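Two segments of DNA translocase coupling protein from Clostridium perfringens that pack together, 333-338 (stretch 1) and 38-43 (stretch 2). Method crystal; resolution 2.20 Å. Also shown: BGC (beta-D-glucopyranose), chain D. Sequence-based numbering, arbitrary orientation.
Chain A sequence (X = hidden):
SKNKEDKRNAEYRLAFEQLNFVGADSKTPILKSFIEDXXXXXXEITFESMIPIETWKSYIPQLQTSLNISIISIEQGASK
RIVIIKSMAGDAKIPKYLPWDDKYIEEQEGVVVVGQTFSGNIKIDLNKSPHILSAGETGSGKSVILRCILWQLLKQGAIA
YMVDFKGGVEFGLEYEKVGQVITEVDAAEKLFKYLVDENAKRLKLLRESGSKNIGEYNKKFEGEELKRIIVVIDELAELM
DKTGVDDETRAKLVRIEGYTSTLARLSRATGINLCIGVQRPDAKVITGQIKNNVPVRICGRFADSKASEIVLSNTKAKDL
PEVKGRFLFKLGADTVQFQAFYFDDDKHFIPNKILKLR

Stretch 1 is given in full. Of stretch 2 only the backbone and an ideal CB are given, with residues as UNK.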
# COMPACT_ATOMS: atom_id res chain seq x y z
N ALA A 333 8.01 8.01 8.88
CA ALA A 333 7.12 9.15 9.10
C ALA A 333 6.53 9.81 7.83
O ALA A 333 5.65 10.66 7.98
CB ALA A 333 7.82 10.18 9.96
N ASP A 334 6.98 9.46 6.62
CA ASP A 334 6.47 10.11 5.39
C ASP A 334 5.43 9.27 4.62
O ASP A 334 5.55 8.05 4.56
CB ASP A 334 7.62 10.52 4.44
CG ASP A 334 7.27 11.56 3.36
OD1 ASP A 334 6.26 12.31 3.53
OD2 ASP A 334 8.02 11.65 2.36
N THR A 335 4.42 9.94 4.06
CA THR A 335 3.34 9.32 3.27
C THR A 335 3.39 9.90 1.87
O THR A 335 3.22 11.10 1.72
CB THR A 335 1.94 9.54 3.93
OG1 THR A 335 1.95 9.05 5.26
CG2 THR A 335 0.81 8.83 3.15
N VAL A 336 3.63 9.08 0.86
CA VAL A 336 3.69 9.58 -0.52
C VAL A 336 2.64 8.92 -1.41
O VAL A 336 2.25 7.77 -1.16
CB VAL A 336 5.12 9.51 -1.16
CG1 VAL A 336 6.18 10.16 -0.26
CG2 VAL A 336 5.52 8.09 -1.52
N GLN A 337 2.21 9.62 -2.45
CA GLN A 337 1.24 9.09 -3.40
C GLN A 337 2.03 8.38 -4.51
O GLN A 337 3.09 8.84 -4.93
CB GLN A 337 0.38 10.27 -3.97
CG GLN A 337 -0.71 9.83 -4.92
CD GLN A 337 -1.64 10.91 -5.45
OE1 GLN A 337 -1.55 12.13 -5.20
NE2 GLN A 337 -2.58 10.47 -6.22
N PHE A 338 1.52 7.23 -4.98
CA PHE A 338 2.14 6.51 -6.09
C PHE A 338 1.09 5.71 -6.84
O PHE A 338 0.04 5.39 -6.25
CB PHE A 338 3.27 5.55 -5.59
CG PHE A 338 2.82 4.22 -5.04
CD1 PHE A 338 2.32 4.12 -3.74
CD2 PHE A 338 2.94 3.05 -5.80
CE1 PHE A 338 1.95 2.87 -3.21
CE2 PHE A 338 2.55 1.82 -5.27
CZ PHE A 338 2.04 1.74 -3.99
N UNK A 38 3.25 17.98 0.98
CA UNK A 38 4.56 17.71 0.37
C UNK A 38 4.78 16.25 -0.07
O UNK A 38 5.46 16.03 -1.06
CB UNK A 38 5.66 18.10 1.36
N UNK A 39 4.22 15.29 0.65
CA UNK A 39 4.34 13.88 0.29
C UNK A 39 3.38 13.44 -0.79
O UNK A 39 3.79 12.80 -1.76
CB UNK A 39 4.12 13.01 1.53
N UNK A 40 2.09 13.80 -0.66
CA UNK A 40 1.06 13.41 -1.64
C UNK A 40 0.98 14.32 -2.85
O UNK A 40 0.44 13.91 -3.87
CB UNK A 40 -0.31 13.38 -0.96
N UNK A 41 1.47 15.57 -2.72
CA UNK A 41 1.44 16.62 -3.74
C UNK A 41 -0.01 17.06 -4.05
O UNK A 41 -0.32 17.53 -5.15
CB UNK A 41 2.13 16.13 -5.02
N UNK A 42 -0.89 16.92 -3.06
CA UNK A 42 -2.30 17.33 -3.16
C UNK A 42 -2.36 18.64 -2.37
O UNK A 42 -1.90 18.68 -1.22
CB UNK A 42 -3.27 16.27 -2.62
N UNK A 43 -2.94 19.69 -2.99
CA UNK A 43 -3.11 21.04 -2.45
C UNK A 43 -4.54 21.32 -2.04
O UNK A 43 -5.47 20.79 -2.63
CB UNK A 43 -2.66 22.08 -3.48
C2 BGC D . -6.34 17.51 4.09
C3 BGC D . -4.95 17.17 4.61
C4 BGC D . -3.87 17.65 3.63
C5 BGC D . -4.09 19.13 3.29
C6 BGC D . -3.16 19.64 2.22
C1 BGC D . -6.44 18.98 3.72
O1 BGC D . -7.68 19.21 3.14
O2 BGC D . -7.34 17.22 5.06
O3 BGC D . -4.83 15.76 4.78
O4 BGC D . -2.57 17.46 4.17
O5 BGC D . -5.42 19.31 2.78
O6 BGC D . -3.44 19.04 0.96

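Position 38 opens the stretch with helical backbone angles, and no atom of stretch 1 lies within 5.5 Å of its ideal CB. Stretch 1 therefore imposes almost nothing, and any residue that tolerates a helical backbone would serve, long polar ones included. The residue is Lys38; its extended side chain, t at all four chi angles, leads away from stretch 1.

Position 39 is far more restrictive. Its ideal CB points toward the strand and would sit 2.1 Å from Thr335 O, a clash, and 3.0 Å from Asp334 OD1, which is also tight. The backbone angles, -81/-48, are open to any residue, so it is space rather than conformation that argues for glycine. Gly39 is indeed what is found. Without a CB, the backbones can approach until the CA of Gly39 is 4.4 Å from the CA of Val336. Two CA-H...O contacts join them: Gly39 CA lies 3.3 Å from Thr335 O, and Val336 CA lies 3.5 Å from Gly39 O. Such contacts are weak individually, but they place polarized CA-H groups against carbonyl oxygens where the chains are close.

At position 40 the CB points sideways, with Gln337 CB 4.4 Å from the ideal CB and Thr335 O 5.0 Å away. There is room for a small or medium side chain, and serine, threonine, valine or alanine could all be accommodated. The residue is Thr40, with chi1 in the p well. Its methyl CG2 leans along the strand's flank, 4.1 Å from Thr335 O, while OG1 turns back to its own stretch and accepts a weak hydrogen bond from the N of residue 42 at 3.3 Å. The backbone also meets the strand here: Thr40 O is 3.0 Å from the side-chain amide of Gln337, measured to the atom modelled as OE1.

Position 41 has phi/psi of 66/28, a left-handed conformation that favours glycine, asparagine or aspartate, though others can adopt it. Its CB points sideways, leaving space for a long chain. Arg41 accepts the strained backbone, and its end leads away from stretch 1.

At position 42 the angles are extended and the CB points sideways; the ideal CB lies 5.2 Å from the atom modelled as Gln337 OE1. A branched aliphatic residue would suit these angles and could rest against the end of the glutamine side chain. Ile42 does so: Ile42 CG1 lies 3.8 Å from that same modelled OE1 of Gln337, while Ile42 O accepts a 2.7 Å hydrogen bond from O6 of the glucose.

Position 43 is beyond reach of stretch 1, which leaves its identity open; it is Asp43.

Stretch 2, residues 38-43: KGTRID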
# COMPACT_ATOMS: atom_id res chain seq x y z
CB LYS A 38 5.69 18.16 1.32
CG LYS A 38 6.98 18.60 0.63
CD LYS A 38 8.13 18.58 1.64
CE LYS A 38 9.37 19.30 1.18
NZ LYS A 38 10.40 19.34 2.25
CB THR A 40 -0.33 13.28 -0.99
OG1 THR A 40 -0.81 14.59 -0.67
CG2 THR A 40 -0.33 12.40 0.26
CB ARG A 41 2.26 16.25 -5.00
CG ARG A 41 3.75 16.09 -4.70
CD ARG A 41 4.59 17.20 -5.30
NE ARG A 41 5.64 16.66 -6.17
CZ ARG A 41 5.90 17.08 -7.41
NH1 ARG A 41 5.20 18.08 -7.94
NH2 ARG A 41 6.86 16.51 -8.12
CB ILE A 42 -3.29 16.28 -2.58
CG1 ILE A 42 -3.20 14.94 -3.34
CG2 ILE A 42 -4.74 16.82 -2.60
CD1 ILE A 42 -3.81 13.71 -2.53
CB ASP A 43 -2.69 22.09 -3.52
CG ASP A 43 -1.30 21.88 -4.11
OD1 ASP A 43 -0.31 21.97 -3.35
OD2 ASP A 43 -1.20 21.64 -5.32
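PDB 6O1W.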